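Local coordinates for scarecrow-like protein 3 (Arabidopsis thaliana, PDB 6KPB) that probably acts as a transcription factor of the GRAS family in plant development and binds zinc finger proteins of the IDD type, at residues A[260-265]-A[411-416]; A[256-261]-A[349-354]; A[195-200]-A[225-230]; A[166-171]-A[250-255]. All coordinates share one frame; numbering follows the deposited sequence.

In the fold
The four contacts follow the sheet of the GRAS domain, a Rossmann-like fold, and run out into its loops. Contact 3 pairs strand 196-203 with 227-233. Contact 4 pairs strand 166-171, on the other side of 196-203, with 251-257. Their centres are about 9 Å apart, and His168 is hydrogen-bonded to Thr200 between them. Contact 2 lies where strand 251-257 ends beside strand 345-351, its centre about 20 Å from that of contact 4. Contact 1 shares Leu260 and His261 with contact 2, with centres about 9 Å apart. His261 joins the two, bonded to Glu350 in one and to Glu414 in the other. Contacts 1 and 3 are most distant, about 31 Å between centres.

Contact 1 (A[260-265]-A[411-416])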
loop_
_atom_site.group_PDB
_atom_site.type_symbol
_atom_site.label_atom_id
_atom_site.label_comp_id
_atom_site.label_asym_id
_atom_site.label_seq_id
_atom_site.Cartn_x
_atom_site.Cartn_y
_atom_site.Cartn_z
ATOM N N LEU A 260 12.101 24.788 4.319
ATOM C CA LEU A 260 11.721 25.910 5.173
ATOM C C LEU A 260 10.207 26.015 5.321
ATOM O O LEU A 260 9.708 26.303 6.414
ATOM C CB LEU A 260 12.300 27.209 4.619
ATOM C CG LEU A 260 12.834 28.184 5.668
ATOM C CD1 LEU A 260 13.861 27.489 6.548
ATOM C CD2 LEU A 260 13.437 29.411 5.004
ATOM N N HIS A 261 9.460 25.772 4.239
ATOM C CA HIS A 261 8.004 25.885 4.302
ATOM C C HIS A 261 7.386 24.877 5.263
ATOM O O HIS A 261 6.230 25.052 5.664
ATOM C CB HIS A 261 7.399 25.720 2.904
ATOM C CG HIS A 261 7.599 24.360 2.310
ATOM N ND1 HIS A 261 8.452 24.127 1.251
ATOM C CD2 HIS A 261 7.050 23.161 2.620
ATOM C CE1 HIS A 261 8.424 22.844 0.939
ATOM N NE2 HIS A 261 7.581 22.236 1.754
ATOM N N THR A 262 8.128 23.831 5.634
ATOM C CA THR A 262 7.627 22.854 6.596
ATOM C C THR A 262 7.260 23.514 7.922
ATOM O O THR A 262 6.274 23.132 8.563
ATOM C CB THR A 262 8.678 21.759 6.804
ATOM O OG1 THR A 262 8.646 20.851 5.697
ATOM C CG2 THR A 262 8.441 20.994 8.096
ATOM N N PHE A 263 8.025 24.523 8.334
ATOM C CA PHE A 263 7.841 25.130 9.646
ATOM C C PHE A 263 6.649 26.076 9.721
ATOM O O PHE A 263 6.352 26.575 10.812
ATOM C CB PHE A 263 9.111 25.877 10.056
ATOM C CG PHE A 263 10.289 24.981 10.301
ATOM C CD1 PHE A 263 11.127 24.616 9.262
ATOM C CD2 PHE A 263 10.559 24.504 11.573
ATOM C CE1 PHE A 263 12.212 23.791 9.486
ATOM C CE2 PHE A 263 11.643 23.679 11.804
ATOM C CZ PHE A 263 12.471 23.323 10.759
ATOM N N LEU A 264 5.962 26.339 8.610
ATOM C CA LEU A 264 4.794 27.212 8.646
ATOM C C LEU A 264 3.561 26.529 9.226
ATOM O O LEU A 264 2.525 27.186 9.379
ATOM C CB LEU A 264 4.471 27.734 7.241
ATOM C CG LEU A 264 5.496 28.638 6.551
ATOM C CD1 LEU A 264 4.916 29.221 5.272
ATOM C CD2 LEU A 264 5.958 29.749 7.475
ATOM N N ALA A 265 3.644 25.242 9.549
ATOM C CA ALA A 265 2.498 24.509 10.059
ATOM C C ALA A 265 2.250 24.839 11.528
ATOM O O ALA A 265 3.147 25.268 12.259
ATOM C CB ALA A 265 2.704 23.004 9.884
ATOM N N GLU A 411 -0.901 19.406 10.337
ATOM C CA GLU A 411 -0.860 18.308 9.379
ATOM C C GLU A 411 -0.561 18.776 7.961
ATOM O O GLU A 411 -0.134 17.965 7.135
ATOM C CB GLU A 411 -2.184 17.540 9.399
ATOM N N ARG A 412 -0.776 20.055 7.659
ATOM C CA ARG A 412 -0.511 20.596 6.327
ATOM C C ARG A 412 0.906 21.155 6.316
ATOM O O ARG A 412 1.147 22.279 6.762
ATOM C CB ARG A 412 -1.538 21.661 5.962
ATOM C CG ARG A 412 -1.573 22.002 4.480
ATOM C CD ARG A 412 -2.777 22.864 4.146
ATOM N NE ARG A 412 -2.489 24.289 4.270
ATOM C CZ ARG A 412 -3.361 25.188 4.716
ATOM N NH1 ARG A 412 -4.569 24.805 5.101
ATOM N NH2 ARG A 412 -3.020 26.467 4.790
ATOM N N ARG A 413 1.850 20.366 5.802
ATOM C CA ARG A 413 3.250 20.765 5.779
ATOM C C ARG A 413 3.651 21.457 4.483
ATOM O O ARG A 413 4.610 22.236 4.485
ATOM C CB ARG A 413 4.149 19.544 5.995
ATOM C CG ARG A 413 3.601 18.544 6.998
ATOM C CD ARG A 413 4.715 17.735 7.642
ATOM N NE ARG A 413 5.621 18.583 8.411
ATOM C CZ ARG A 413 5.363 19.033 9.635
ATOM N NH1 ARG A 413 4.222 18.720 10.232
ATOM N NH2 ARG A 413 6.245 19.800 10.262
ATOM N N GLU A 414 2.943 21.195 3.385
ATOM C CA GLU A 414 3.277 21.766 2.080
ATOM C C GLU A 414 2.696 23.176 1.939
ATOM O O GLU A 414 1.880 23.468 1.067
ATOM C CB GLU A 414 2.785 20.850 0.967
ATOM C CG GLU A 414 3.492 19.505 0.900
ATOM C CD GLU A 414 4.988 19.644 0.697
ATOM O OE1 GLU A 414 5.742 19.501 1.684
ATOM O OE2 GLU A 414 5.411 19.910 -0.447
ATOM N N ARG A 415 3.149 24.066 2.824
ATOM C CA ARG A 415 2.674 25.450 2.849
ATOM C C ARG A 415 3.626 26.309 2.021
ATOM O O ARG A 415 4.446 27.074 2.536
ATOM C CB ARG A 415 2.552 25.947 4.284
ATOM C CG ARG A 415 1.498 25.207 5.091
ATOM C CD ARG A 415 1.468 25.670 6.536
ATOM N NE ARG A 415 0.299 25.154 7.242
ATOM C CZ ARG A 415 -0.849 25.812 7.358
ATOM N NH1 ARG A 415 -0.979 27.017 6.820
ATOM N NH2 ARG A 415 -1.866 25.270 8.015
ATOM N N HIS A 416 3.501 26.176 0.704
ATOM C CA HIS A 416 4.367 26.903 -0.212
ATOM C C HIS A 416 3.982 28.376 -0.257
ATOM O O HIS A 416 2.799 28.727 -0.273
ATOM C CB HIS A 416 4.283 26.291 -1.611
ATOM C CG HIS A 416 4.467 24.804 -1.633
ATOM N ND1 HIS A 416 3.838 23.990 -2.550
ATOM C CD2 HIS A 416 5.208 23.985 -0.850
ATOM C CE1 HIS A 416 4.181 22.733 -2.331
ATOM N NE2 HIS A 416 5.013 22.703 -1.305
#
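The short 3-10 turn 261-264, which follows strand 251-257 of the GRAS domain, sets His261 and Leu264 against the loop ahead of helix 419-428. That loop holds two inverse gamma turns, centred on Glu414 and Arg415. The contact joins the predicted PFYRE and SAW regions. The CG of His261 stands between its backbone N and carbonyl carbon (chi1 65°), on the side of the loop. His261 NE2 donates to Glu414 OE1 at 3.3 Å. It arrives from above the carboxylate plane, and ring and carboxylate are nearly perpendicular, 85° apart. The other oxygen, Glu414 OE2, accepts from His416 NE2 at 2.9 Å. One carboxylate therefore holds two histidines, which would probably be stabilised by its charge if either is protonated. The two rings also meet edge-to-face, with planes at 81°. His416 CD2 sits 3.7 Å above the centre of the His261 ring. The remaining ring nitrogens are engaged elsewhere, His261 ND1 with Glu350 and His416 ND1 with His355. In the plane of the His261 ring, Arg413 O is 3.2 Å from His261 CD2. Further along the turn, the aliphatic part of Arg415 crosses Leu264, with Arg415 CD 3.7 Å from Leu264 CB. Its NE makes a weak bond to Arg412 O, which also touches Ala265 CB at 3.6 Å. Arg412 itself is tied to Glu408 by a salt bridge. Thr262 CG2, anti to its backbone N, meets the edge of the Arg413 guanidinium, 3.3 Å from NH2.

Contact 2 (A[256-261]-A[349-354]); sequences SVLQLH and TEQDSD
The chains of Glu350 and Gln351 both bend at chi2, −65° in Glu350 and 89° in Gln351, and these turns bring CD of Glu350 close to His261 and CD of Gln351 close to Leu258. Glu350 OE2 accepts from His261 ND1 at 2.6 Å, through its syn lone pair. The bond is fairly straight (162° at the hydrogen), and the oxygen lies in the plane of the imidazole. Glu350 OE1 takes the backbone N of His261 at 3.1 Å, from above the carboxylate plane. It also has a weak bond from Leu260 N. An alanine in place of Glu350 would probably leave His261 ND1 and the two backbone N-H groups without this acceptor, and the imidazole less firmly fixed in rotation. The carboxylate holds the chain just beyond a parallel strand pair, 251-257 with 345-351, in the sheet of the GRAS domain. Val257 is bridged to Thr349. Thr349 N gives its hydrogen to Ser256 O at 2.9 Å, and Leu258 N gives its own to Thr349 O at 2.7 Å. The chain then leaves the sheet at Leu258, whose backbone is left-handed. The Leu258 side chain crosses that of Gln351 at about a right angle, with CD2 3.5 Å from OE1. Trp422 of helix 419-428 touches both His261 and Glu350. Gln351 OE1 also stands 3.2 Å from His261 CE1.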
loop_
_atom_site.group_PDB
_atom_site.type_symbol
_atom_site.label_atom_id
_atom_site.label_comp_id
_atom_site.label_asym_id
_atom_site.label_seq_id
_atom_site.Cartn_x
_atom_site.Cartn_y
_atom_site.Cartn_z
ATOM N N SER A 256 19.178 24.512 2.607
ATOM C CA SER A 256 17.787 24.182 2.913
ATOM C C SER A 256 17.040 24.008 1.594
ATOM O O SER A 256 16.563 24.980 1.002
ATOM C CB SER A 256 17.152 25.265 3.782
ATOM O OG SER A 256 15.832 24.911 4.156
ATOM N N VAL A 257 16.934 22.764 1.139
ATOM C CA VAL A 257 16.276 22.435 -0.122
ATOM C C VAL A 257 14.861 21.970 0.209
ATOM O O VAL A 257 14.658 20.851 0.690
ATOM C CB VAL A 257 17.053 21.378 -0.909
ATOM C CG1 VAL A 257 16.292 20.991 -2.167
ATOM C CG2 VAL A 257 18.439 21.897 -1.263
ATOM N N LEU A 258 13.883 22.843 -0.044
ATOM C CA LEU A 258 12.458 22.526 0.090
ATOM C C LEU A 258 12.075 22.145 1.518
ATOM O O LEU A 258 11.173 21.331 1.729
ATOM C CB LEU A 258 12.042 21.411 -0.876
ATOM C CG LEU A 258 12.358 21.603 -2.359
ATOM C CD1 LEU A 258 11.725 20.489 -3.187
ATOM C CD2 LEU A 258 11.899 22.971 -2.842
ATOM N N GLN A 259 12.738 22.734 2.514
ATOM C CA GLN A 259 12.480 22.393 3.906
ATOM C C GLN A 259 11.930 23.536 4.744
ATOM O O GLN A 259 11.336 23.270 5.793
ATOM C CB GLN A 259 13.760 21.870 4.576
ATOM C CG GLN A 259 14.315 20.612 3.938
ATOM C CD GLN A 259 13.259 19.540 3.760
ATOM O OE1 GLN A 259 12.560 19.176 4.707
ATOM N NE2 GLN A 259 13.130 19.036 2.540
ATOM N N LEU A 260 12.101 24.788 4.319
ATOM C CA LEU A 260 11.721 25.910 5.173
ATOM C C LEU A 260 10.207 26.015 5.321
ATOM O O LEU A 260 9.708 26.303 6.414
ATOM C CB LEU A 260 12.300 27.209 4.619
ATOM C CG LEU A 260 12.834 28.184 5.668
ATOM C CD1 LEU A 260 13.861 27.489 6.548
ATOM C CD2 LEU A 260 13.437 29.411 5.004
ATOM N N HIS A 261 9.460 25.772 4.239
ATOM C CA HIS A 261 8.004 25.885 4.302
ATOM C C HIS A 261 7.386 24.877 5.263
ATOM O O HIS A 261 6.230 25.052 5.664
ATOM C CB HIS A 261 7.399 25.720 2.904
ATOM C CG HIS A 261 7.599 24.360 2.310
ATOM N ND1 HIS A 261 8.452 24.127 1.251
ATOM C CD2 HIS A 261 7.050 23.161 2.620
ATOM C CE1 HIS A 261 8.424 22.844 0.939
ATOM N NE2 HIS A 261 7.581 22.236 1.754
ATOM N N THR A 349 16.301 26.838 -1.242
ATOM C CA THR A 349 15.535 26.469 -2.424
ATOM C C THR A 349 14.115 26.152 -1.977
ATOM O O THR A 349 13.910 25.272 -1.134
ATOM C CB THR A 349 16.157 25.273 -3.147
ATOM O OG1 THR A 349 17.476 25.613 -3.591
ATOM C CG2 THR A 349 15.312 24.882 -4.350
ATOM N N GLU A 350 13.144 26.872 -2.533
ATOM C CA GLU A 350 11.757 26.751 -2.111
ATOM C C GLU A 350 10.840 26.807 -3.323
ATOM O O GLU A 350 11.193 27.360 -4.368
ATOM C CB GLU A 350 11.369 27.859 -1.122
ATOM C CG GLU A 350 11.597 27.506 0.333
ATOM C CD GLU A 350 10.715 26.362 0.791
ATOM O OE1 GLU A 350 11.164 25.564 1.641
ATOM O OE2 GLU A 350 9.574 26.259 0.293
ATOM N N GLN A 351 9.653 26.222 -3.167
ATOM C CA GLN A 351 8.598 26.425 -4.147
ATOM C C GLN A 351 8.238 27.903 -4.214
ATOM O O GLN A 351 8.258 28.611 -3.202
ATOM C CB GLN A 351 7.356 25.603 -3.792
ATOM C CG GLN A 351 7.440 24.121 -4.133
ATOM C CD GLN A 351 8.036 23.295 -3.012
ATOM O OE1 GLN A 351 8.618 23.832 -2.068
ATOM N NE2 GLN A 351 7.887 21.980 -3.106
ATOM N N ASP A 352 7.915 28.373 -5.413
ATOM C CA ASP A 352 7.562 29.769 -5.628
ATOM C C ASP A 352 6.103 29.852 -6.066
ATOM O O ASP A 352 5.790 30.199 -7.207
ATOM C CB ASP A 352 8.491 30.410 -6.659
ATOM C CG ASP A 352 8.530 31.919 -6.541
ATOM O OD1 ASP A 352 7.589 32.494 -5.958
ATOM O OD2 ASP A 352 9.516 32.529 -7.005
ATOM N N SER A 353 5.204 29.529 -5.140
ATOM C CA SER A 353 3.775 29.588 -5.395
ATOM C C SER A 353 3.055 29.851 -4.083
ATOM O O SER A 353 3.481 29.388 -3.024
ATOM C CB SER A 353 3.257 28.291 -6.029
ATOM O OG SER A 353 3.931 28.006 -7.241
ATOM N N ASP A 354 1.959 30.603 -4.161
ATOM C CA ASP A 354 1.131 30.867 -2.986
ATOM C C ASP A 354 0.165 29.702 -2.816
ATOM O O ASP A 354 -0.946 29.700 -3.346
ATOM C CB ASP A 354 0.393 32.191 -3.123
ATOM C CG ASP A 354 -0.329 32.591 -1.847
ATOM O OD1 ASP A 354 -0.200 31.872 -0.832
ATOM O OD2 ASP A 354 -1.026 33.627 -1.858
#

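Contact 3 (A[195-200]-A[225-230]); sequences PHLRIT and IPFQFN
Residues 196-200 and 227-230 run parallel, their axes 4.8 Å apart at closest and inclined by 12°, with Leu197, Arg198, Ile199 and Thr200 paired with Phe227, Gln228, Phe229 and Asn230. They are the two strands of a beta-alpha-beta unit whose crossover is helix 206-223. Four backbone bonds join them, among them Ile199 N to Gln228 O at 2.9 Å. On one face, Phe227 turns its ring edge to the neighbouring strand. Ile199 CG1 is 3.7 Å from Phe227 CE1, and Leu197 CG is 4.0 Å from Phe227 CD1, both near the ring plane. Ile199 CG2 reaches the Phe229 ring at CD2, also 4.0 Å away. Helix 206-223 covers both phenylalanines, with Leu216 and Ala220 on Phe227. The other face is polar. Arg198 lies alongside Gln228, and its guanidinium is held by Glu250 and by Arg245 O. Asn230 CG stands between its backbone N and carbonyl carbon (chi1 55°), which places it 3.5 Å from Thr200 OG1. Thr200 OG1 is also bonded to His168. An alanine in place of Asn230 would probably open a gap beside Thr200 and the Arg198 guanidinium. Toward the start of the strands, the His196 and Pro226 side chains pass in opposite directions. The backbone oxygen Pro226 O lies over one face of the His196 ring, and Pro226 CB is 3.9 Å from His196 CD2.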
loop_
_atom_site.group_PDB
_atom_site.type_symbol
_atom_site.label_atom_id
_atom_site.label_comp_id
_atom_site.label_asym_id
_atom_site.label_seq_id
_atom_site.Cartn_x
_atom_site.Cartn_y
_atom_site.Cartn_z
ATOM N N PRO A 195 40.089 22.379 1.269
ATOM C CA PRO A 195 40.137 22.507 2.726
ATOM C C PRO A 195 39.717 21.189 3.365
ATOM O O PRO A 195 39.339 20.235 2.688
ATOM C CB PRO A 195 39.121 23.611 3.001
ATOM C CG PRO A 195 38.082 23.392 1.943
ATOM C CD PRO A 195 38.839 22.931 0.713
ATOM N N HIS A 196 39.785 21.145 4.692
ATOM C CA HIS A 196 39.135 20.054 5.402
ATOM C C HIS A 196 37.629 20.241 5.291
ATOM O O HIS A 196 37.090 21.264 5.726
ATOM C CB HIS A 196 39.563 20.004 6.866
ATOM C CG HIS A 196 38.889 18.916 7.644
ATOM N ND1 HIS A 196 37.586 19.014 8.085
ATOM C CD2 HIS A 196 39.330 17.699 8.042
ATOM C CE1 HIS A 196 37.256 17.909 8.727
ATOM N NE2 HIS A 196 38.296 17.095 8.716
ATOM N N LEU A 197 36.952 19.266 4.696
ATOM C CA LEU A 197 35.521 19.348 4.452
ATOM C C LEU A 197 34.779 18.456 5.435
ATOM O O LEU A 197 35.115 17.279 5.591
ATOM C CB LEU A 197 35.182 18.942 3.017
ATOM C CG LEU A 197 33.696 19.022 2.675
ATOM C CD1 LEU A 197 33.156 20.408 2.996
ATOM C CD2 LEU A 197 33.469 18.683 1.212
ATOM N N ARG A 198 33.773 19.022 6.092
ATOM C CA ARG A 198 32.872 18.271 6.951
ATOM C C ARG A 198 31.447 18.525 6.488
ATOM O O ARG A 198 31.060 19.675 6.255
ATOM C CB ARG A 198 33.045 18.665 8.418
ATOM C CG ARG A 198 32.051 18.011 9.364
ATOM C CD ARG A 198 32.678 17.768 10.728
ATOM N NE ARG A 198 31.671 17.613 11.772
ATOM C CZ ARG A 198 31.299 18.588 12.595
ATOM N NH1 ARG A 198 30.374 18.365 13.517
ATOM N NH2 ARG A 198 31.858 19.787 12.497
ATOM N N ILE A 199 30.677 17.452 6.333
ATOM C CA ILE A 199 29.287 17.537 5.908
ATOM C C ILE A 199 28.423 16.838 6.946
ATOM O O ILE A 199 28.671 15.675 7.286
ATOM C CB ILE A 199 29.074 16.919 4.515
ATOM C CG1 ILE A 199 29.861 17.705 3.467
ATOM C CG2 ILE A 199 27.590 16.886 4.171
ATOM C CD1 ILE A 199 29.599 17.251 2.050
ATOM N N THR A 200 27.420 17.548 7.453
ATOM C CA THR A 200 26.449 16.998 8.389
ATOM C C THR A 200 25.140 16.775 7.647
ATOM O O THR A 200 24.526 17.733 7.163
ATOM C CB THR A 200 26.241 17.929 9.583
ATOM O OG1 THR A 200 27.480 18.085 10.283
ATOM C CG2 THR A 200 25.206 17.346 10.531
ATOM N N ILE A 225 40.745 13.971 -0.364
ATOM C CA ILE A 225 40.253 15.129 0.379
ATOM C C ILE A 225 40.033 14.704 1.824
ATOM O O ILE A 225 39.337 13.709 2.064
ATOM C CB ILE A 225 38.948 15.687 -0.222
ATOM C CG1 ILE A 225 39.242 16.565 -1.443
ATOM C CG2 ILE A 225 38.157 16.459 0.823
ATOM C CD1 ILE A 225 38.025 17.285 -1.990
ATOM N N PRO A 226 40.607 15.407 2.807
ATOM C CA PRO A 226 40.247 15.137 4.206
ATOM C C PRO A 226 38.784 15.476 4.437
ATOM O O PRO A 226 38.390 16.643 4.363
ATOM C CB PRO A 226 41.185 16.051 5.000
ATOM C CG PRO A 226 41.538 17.149 4.044
ATOM C CD PRO A 226 41.561 16.521 2.680
ATOM N N PHE A 227 37.966 14.460 4.697
ATOM C CA PHE A 227 36.524 14.631 4.677
ATOM C C PHE A 227 35.892 13.838 5.809
ATOM O O PHE A 227 36.330 12.727 6.122
ATOM C CB PHE A 227 35.949 14.194 3.321
ATOM C CG PHE A 227 34.459 14.005 3.316
ATOM C CD1 PHE A 227 33.606 15.096 3.293
ATOM C CD2 PHE A 227 33.912 12.732 3.309
ATOM C CE1 PHE A 227 32.233 14.920 3.278
ATOM C CE2 PHE A 227 32.541 12.550 3.295
ATOM C CZ PHE A 227 31.701 13.645 3.279
ATOM N N GLN A 228 34.865 14.418 6.423
ATOM C CA GLN A 228 34.129 13.766 7.495
ATOM C C GLN A 228 32.641 13.955 7.256
ATOM O O GLN A 228 32.193 15.063 6.942
ATOM C CB GLN A 228 34.528 14.322 8.866
ATOM C CG GLN A 228 33.916 13.581 10.044
ATOM C CD GLN A 228 34.500 14.021 11.371
ATOM O OE1 GLN A 228 35.344 14.916 11.423
ATOM N NE2 GLN A 228 34.057 13.391 12.451
ATOM N N PHE A 229 31.883 12.872 7.388
ATOM C CA PHE A 229 30.432 12.900 7.271
ATOM C C PHE A 229 29.841 12.306 8.538
ATOM O O PHE A 229 30.082 11.134 8.847
ATOM C CB PHE A 229 29.957 12.126 6.038
ATOM C CG PHE A 229 28.459 12.072 5.891
ATOM C CD1 PHE A 229 27.729 11.052 6.479
ATOM C CD2 PHE A 229 27.783 13.037 5.162
ATOM C CE1 PHE A 229 26.356 10.996 6.348
ATOM C CE2 PHE A 229 26.407 12.984 5.026
ATOM C CZ PHE A 229 25.694 11.961 5.621
ATOM N N ASN A 230 29.076 13.112 9.271
ATOM C CA ASN A 230 28.360 12.624 10.437
ATOM C C ASN A 230 26.866 12.679 10.163
ATOM O O ASN A 230 26.317 13.770 9.938
ATOM C CB ASN A 230 28.715 13.431 11.691
ATOM C CG ASN A 230 28.496 14.921 11.520
ATOM O OD1 ASN A 230 28.536 15.445 10.407
ATOM N ND2 ASN A 230 28.269 15.616 12.630
#

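Contact 4 (A[166-171]-A[250-255])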
loop_
_atom_site.group_PDB
_atom_site.type_symbol
_atom_site.label_atom_id
_atom_site.label_comp_id
_atom_site.label_asym_id
_atom_site.label_seq_id
_atom_site.Cartn_x
_atom_site.Cartn_y
_atom_site.Cartn_z
ATOM N N MET A 166 38.907 25.259 6.775
ATOM C CA MET A 166 38.021 24.362 7.510
ATOM C C MET A 166 36.587 24.719 7.160
ATOM O O MET A 166 36.122 25.813 7.491
ATOM C CB MET A 166 38.248 24.477 9.018
ATOM C CG MET A 166 39.671 24.195 9.467
ATOM S SD MET A 166 39.826 22.584 10.259
ATOM C CE MET A 166 38.540 22.705 11.500
ATOM N N VAL A 167 35.888 23.801 6.498
ATOM C CA VAL A 167 34.544 24.052 5.992
ATOM C C VAL A 167 33.605 22.981 6.526
ATOM O O VAL A 167 33.887 21.783 6.409
ATOM C CB VAL A 167 34.515 24.079 4.453
ATOM C CG1 VAL A 167 33.082 24.016 3.943
ATOM C CG2 VAL A 167 35.212 25.328 3.938
ATOM N N HIS A 168 32.488 23.418 7.108
ATOM C CA HIS A 168 31.439 22.535 7.602
ATOM C C HIS A 168 30.144 22.889 6.886
ATOM O O HIS A 168 29.663 24.023 6.994
ATOM C CB HIS A 168 31.277 22.670 9.119
ATOM C CG HIS A 168 30.231 21.768 9.701
ATOM N ND1 HIS A 168 29.764 21.907 10.991
ATOM C CD2 HIS A 168 29.564 20.715 9.172
ATOM C CE1 HIS A 168 28.854 20.981 11.230
ATOM N NE2 HIS A 168 28.713 20.244 10.142
ATOM N N VAL A 169 29.587 21.928 6.151
ATOM C CA VAL A 169 28.339 22.110 5.419
ATOM C C VAL A 169 27.254 21.302 6.116
ATOM O O VAL A 169 27.462 20.131 6.451
ATOM C CB VAL A 169 28.480 21.687 3.945
ATOM C CG1 VAL A 169 27.150 21.817 3.226
ATOM C CG2 VAL A 169 29.545 22.521 3.252
ATOM N N ILE A 170 26.100 21.926 6.336
ATOM C CA ILE A 170 24.961 21.281 6.976
ATOM C C ILE A 170 23.871 21.100 5.931
ATOM O O ILE A 170 23.376 22.081 5.363
ATOM C CB ILE A 170 24.449 22.093 8.174
ATOM C CG1 ILE A 170 25.556 22.259 9.216
ATOM C CG2 ILE A 170 23.233 21.418 8.790
ATOM C CD1 ILE A 170 25.138 23.069 10.420
ATOM N N ASP A 171 23.500 19.846 5.676
ATOM C CA ASP A 171 22.462 19.501 4.709
ATOM C C ASP A 171 21.209 19.109 5.486
ATOM O O ASP A 171 21.178 18.062 6.143
ATOM C CB ASP A 171 22.933 18.370 3.796
ATOM C CG ASP A 171 21.973 18.090 2.650
ATOM O OD1 ASP A 171 20.858 18.653 2.638
ATOM O OD2 ASP A 171 22.340 17.305 1.752
ATOM N N GLU A 250 35.469 26.930 12.455
ATOM C CA GLU A 250 35.234 26.367 11.134
ATOM C C GLU A 250 34.136 27.149 10.426
ATOM O O GLU A 250 33.115 27.494 11.030
ATOM C CB GLU A 250 34.854 24.885 11.220
ATOM C CG GLU A 250 33.645 24.588 12.092
ATOM C CD GLU A 250 33.256 23.123 12.064
ATOM O OE1 GLU A 250 32.095 22.809 12.400
ATOM O OE2 GLU A 250 34.111 22.287 11.704
ATOM N N ALA A 251 34.359 27.435 9.148
ATOM C CA ALA A 251 33.375 28.157 8.358
ATOM C C ALA A 251 32.182 27.258 8.060
ATOM O O ALA A 251 32.338 26.070 7.763
ATOM C CB ALA A 251 34.004 28.661 7.062
ATOM N N LEU A 252 30.986 27.833 8.141
ATOM C CA LEU A 252 29.745 27.074 8.113
ATOM C C LEU A 252 28.863 27.529 6.959
ATOM O O LEU A 252 28.785 28.723 6.652
ATOM C CB LEU A 252 28.989 27.225 9.437
ATOM C CG LEU A 252 27.807 26.285 9.676
ATOM C CD1 LEU A 252 28.289 24.848 9.779
ATOM C CD2 LEU A 252 27.044 26.690 10.927
ATOM N N ALA A 253 28.196 26.565 6.328
ATOM C CA ALA A 253 27.210 26.831 5.292
ATOM C C ALA A 253 26.005 25.934 5.528
ATOM O O ALA A 253 26.156 24.768 5.904
ATOM C CB ALA A 253 27.785 26.594 3.889
ATOM N N VAL A 254 24.811 26.485 5.320
ATOM C CA VAL A 254 23.557 25.776 5.549
ATOM C C VAL A 254 22.795 25.711 4.232
ATOM O O VAL A 254 22.620 26.734 3.559
ATOM C CB VAL A 254 22.710 26.458 6.640
ATOM C CG1 VAL A 254 21.347 25.797 6.749
ATOM C CG2 VAL A 254 23.431 26.409 7.979
ATOM N N SER A 255 22.347 24.509 3.869
ATOM C CA SER A 255 21.593 24.276 2.642
ATOM C C SER A 255 20.206 23.766 3.005
ATOM O O SER A 255 20.074 22.709 3.631
ATOM C CB SER A 255 22.312 23.275 1.736
ATOM O OG SER A 255 21.523 22.955 0.601
#
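His168 meets Glu250 and Leu252 from CB to CE1. Its CB lies 3.4 Å from Glu250 OE1. CG, anti to the backbone N (chi1 −179°), comes 3.6 Å from Leu252 CD1. Next, ND1 makes a weak, bent hydrogen bond to Glu250 OE1 at 2.9 Å (125° at the hydrogen). The ring and carboxylate planes stand 54° apart. That same oxygen has a salt bridge to Arg198 and accepts from Lys247 N, so its charge is probably shared among these partners. CE1 is 3.9 Å from Glu250 OE1, and at the tip NE2 is hydrogen-bonded to Thr200. Ile170 CG1 lies 3.8 Å above one ring face, toward the rim. Ile170 CD1 continues this packing, 3.7 Å from Leu252 CD1. Behind these side chains the backbones are parallel and paired from Val167 to Asp171. His168 N reaches Ala251 O at 2.7 Å. Residues 167-171 form the predicted VHIID motif of the GRAS family. Its strand lies between strands 196-203 and 251-257. On the sheet face of Val167 and Val169, helix 178-189 packs with Phe187 and Trp180. Asp171 OD2 accepts from Trp180 of that helix.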